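Local atomic coordinates of benzoate transport porin BenP (Acinetobacter baumannii AB307-0294, PDB entry 5DL8), a protein that forms an outer-membrane beta-barrel of the OprD family that probably acts as a porin for small substrates such as benzoate. Residues 31-36 against 398-403. Numbering follows the deposited sequence.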
loop_
_atom_site.group_PDB
_atom_site.type_symbol
_atom_site.label_atom_id
_atom_site.label_comp_id
_atom_site.label_asym_id
_atom_site.label_seq_id
_atom_site.Cartn_x
_atom_site.Cartn_y
_atom_site.Cartn_z
ATOM N N LYS A 31 -10.523 15.126 0.932
ATOM C CA LYS A 31 -9.427 15.107 -0.006
ATOM C C LYS A 31 -9.790 15.798 -1.377
ATOM O O LYS A 31 -10.630 15.288 -2.178
ATOM C CB LYS A 31 -9.063 13.636 -0.288
ATOM C CG LYS A 31 -7.679 13.548 -0.988
ATOM C CD LYS A 31 -7.204 12.116 -1.275
ATOM C CE LYS A 31 -6.552 11.504 -0.020
ATOM N NZ LYS A 31 -6.202 10.026 -0.304
ATOM N N ASN A 32 -9.032 16.805 -1.697
ATOM C CA ASN A 32 -9.031 17.469 -2.980
ATOM C C ASN A 32 -7.774 16.954 -3.628
ATOM O O ASN A 32 -6.676 17.292 -3.180
ATOM C CB ASN A 32 -8.909 18.983 -2.810
ATOM C CG ASN A 32 -9.118 19.805 -4.146
ATOM O OD1 ASN A 32 -8.246 19.929 -5.016
ATOM N ND2 ASN A 32 -10.275 20.428 -4.240
ATOM N N ALA A 33 -7.930 16.221 -4.726
ATOM C CA ALA A 33 -6.808 15.485 -5.345
ATOM C C ALA A 33 -6.674 15.845 -6.797
ATOM O O ALA A 33 -7.614 15.631 -7.571
ATOM C CB ALA A 33 -7.043 13.940 -5.246
ATOM N N TYR A 34 -5.500 16.322 -7.188
ATOM C CA TYR A 34 -5.138 16.502 -8.585
ATOM C C TYR A 34 -3.983 15.552 -8.951
ATOM O O TYR A 34 -2.874 15.600 -8.340
ATOM C CB TYR A 34 -4.740 17.942 -8.822
ATOM C CG TYR A 34 -4.119 18.228 -10.150
ATOM C CD1 TYR A 34 -4.863 18.325 -11.270
ATOM C CD2 TYR A 34 -2.734 18.459 -10.240
ATOM C CE1 TYR A 34 -4.246 18.566 -12.523
ATOM C CE2 TYR A 34 -2.131 18.780 -11.412
ATOM C CZ TYR A 34 -2.892 18.770 -12.550
ATOM O OH TYR A 34 -2.249 18.989 -13.681
ATOM N N ILE A 35 -4.251 14.671 -9.933
ATOM C CA ILE A 35 -3.224 13.783 -10.404
ATOM C C ILE A 35 -3.106 13.959 -11.896
ATOM O O ILE A 35 -4.121 13.929 -12.616
ATOM C CB ILE A 35 -3.561 12.344 -9.991
ATOM C CG1 ILE A 35 -3.333 12.168 -8.463
ATOM C CG2 ILE A 35 -2.745 11.327 -10.841
ATOM C CD1 ILE A 35 -4.511 11.502 -7.791
ATOM N N ASN A 36 -1.863 14.115 -12.369
ATOM C CA ASN A 36 -1.642 14.335 -13.796
ATOM C C ASN A 36 -0.423 13.577 -14.248
ATOM O O ASN A 36 0.699 13.891 -13.834
ATOM C CB ASN A 36 -1.502 15.871 -14.172
ATOM C CG ASN A 36 -1.769 16.146 -15.629
ATOM O OD1 ASN A 36 -2.917 16.048 -16.108
ATOM N ND2 ASN A 36 -0.736 16.451 -16.348
ATOM N N ARG A 398 1.141 15.238 -8.519
ATOM C CA ARG A 398 0.044 14.936 -7.614
ATOM C C ARG A 398 0.027 15.993 -6.545
ATOM O O ARG A 398 1.109 16.241 -5.916
ATOM C CB ARG A 398 0.200 13.586 -6.965
ATOM C CG ARG A 398 0.450 12.386 -7.925
ATOM C CD ARG A 398 0.328 11.078 -7.166
ATOM N NE ARG A 398 0.820 9.941 -7.913
ATOM C CZ ARG A 398 1.508 8.873 -7.425
ATOM N NH1 ARG A 398 1.803 8.633 -6.084
ATOM N NH2 ARG A 398 1.885 7.971 -8.307
ATOM N N LEU A 399 -1.154 16.593 -6.365
ATOM C CA LEU A 399 -1.352 17.718 -5.452
ATOM C C LEU A 399 -2.592 17.481 -4.658
ATOM O O LEU A 399 -3.686 17.150 -5.218
ATOM C CB LEU A 399 -1.488 19.072 -6.208
ATOM C CG LEU A 399 -1.481 20.396 -5.349
ATOM C CD1 LEU A 399 -0.182 20.685 -4.517
ATOM C CD2 LEU A 399 -1.771 21.624 -6.200
ATOM N N PHE A 400 -2.436 17.524 -3.341
ATOM C CA PHE A 400 -3.514 17.097 -2.439
ATOM C C PHE A 400 -3.732 18.178 -1.413
ATOM O O PHE A 400 -2.729 18.717 -0.860
ATOM C CB PHE A 400 -3.174 15.811 -1.703
ATOM C CG PHE A 400 -2.986 14.579 -2.608
ATOM C CD1 PHE A 400 -4.042 13.950 -3.179
ATOM C CD2 PHE A 400 -1.707 14.033 -2.826
ATOM C CE1 PHE A 400 -3.863 12.847 -4.006
ATOM C CE2 PHE A 400 -1.482 12.890 -3.606
ATOM C CZ PHE A 400 -2.572 12.285 -4.201
ATOM N N VAL A 401 -5.006 18.480 -1.130
ATOM C CA VAL A 401 -5.352 19.211 0.044
ATOM C C VAL A 401 -6.192 18.281 0.872
ATOM O O VAL A 401 -7.285 17.923 0.472
ATOM C CB VAL A 401 -6.176 20.469 -0.232
ATOM C CG1 VAL A 401 -6.481 21.240 1.086
ATOM C CG2 VAL A 401 -5.487 21.368 -1.257
ATOM N N ASN A 402 -5.672 17.922 2.034
ATOM C CA ASN A 402 -6.206 16.913 2.944
ATOM C C ASN A 402 -6.741 17.556 4.187
ATOM O O ASN A 402 -6.096 18.490 4.750
ATOM C CB ASN A 402 -5.085 15.937 3.341
ATOM C CG ASN A 402 -4.725 14.942 2.190
ATOM O OD1 ASN A 402 -5.653 14.397 1.538
ATOM N ND2 ASN A 402 -3.440 14.727 1.915
ATOM N N TYR A 403 -7.858 17.034 4.658
ATOM C CA TYR A 403 -8.383 17.399 5.970
ATOM C C TYR A 403 -8.715 16.125 6.705
ATOM O O TYR A 403 -9.303 15.238 6.127
ATOM C CB TYR A 403 -9.644 18.210 5.883
ATOM C CG TYR A 403 -10.203 18.532 7.245
ATOM C CD1 TYR A 403 -9.708 19.601 8.024
ATOM C CD2 TYR A 403 -11.287 17.856 7.734
ATOM C CE1 TYR A 403 -10.252 19.918 9.276
ATOM C CE2 TYR A 403 -11.865 18.194 8.927
ATOM C CZ TYR A 403 -11.311 19.176 9.711
ATOM O OH TYR A 403 -11.950 19.424 10.858
#
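Phe400 reaches across to the neighbouring strand with its ring and meets Ala33 with one edge: Phe400 CE1 lies 3.6 Å from Ala33 CB, near the ring plane. Its CG is anti to the carbonyl carbon (chi1 -63°), which brings that edge across the strand boundary. Beside the same ring, Ile35 crosses obliquely, its CD1 4.1 Å from Phe400 CE1, while Ile35 CG1 rests on the aliphatic stem of Arg398, 3.8 Å from Arg398 CG. Lys31 runs alongside Phe400 and Asn402, pointing the same way; Lys31 CG passes 3.3 Å from Asn402 OD1, and its chain, bent at chi3 (-82°), carries NZ on to the backbone O of Gln147. NE of Arg398 forms a salt bridge with Glu396 OE2.

Asn32, Val401, Tyr34 and Leu399 occupy the other face. There the Tyr34 ring turns an edge to Leu399, Tyr34 CD2 to Leu399 CB 4.3 Å. The side-chain carboxamide of Asn32 is gripped at both ends, OD1 by Trp50 NE1 and ND2 by Gln52 OE1.

The backbones run antiparallel. Asn32 and Val401 form a hydrogen-bonded pair, as do Tyr34 and Leu399; Tyr34 N to Leu399 O measures 2.8 Å and is nearly straight at 175°. Between them, Ala33 and Phe400 make a non-hydrogen-bonded pair.

Strands 25-39 and 394-406, the first and last long strands of the chain, thus meet edge to edge, the seam that closes a porin barrel. The chemistry implies a closure carried by paired backbone amides, with loop residues Arg146 and Gln147 covering the face of Lys31, Ala33 and Ile35, consistent with a pore-facing side.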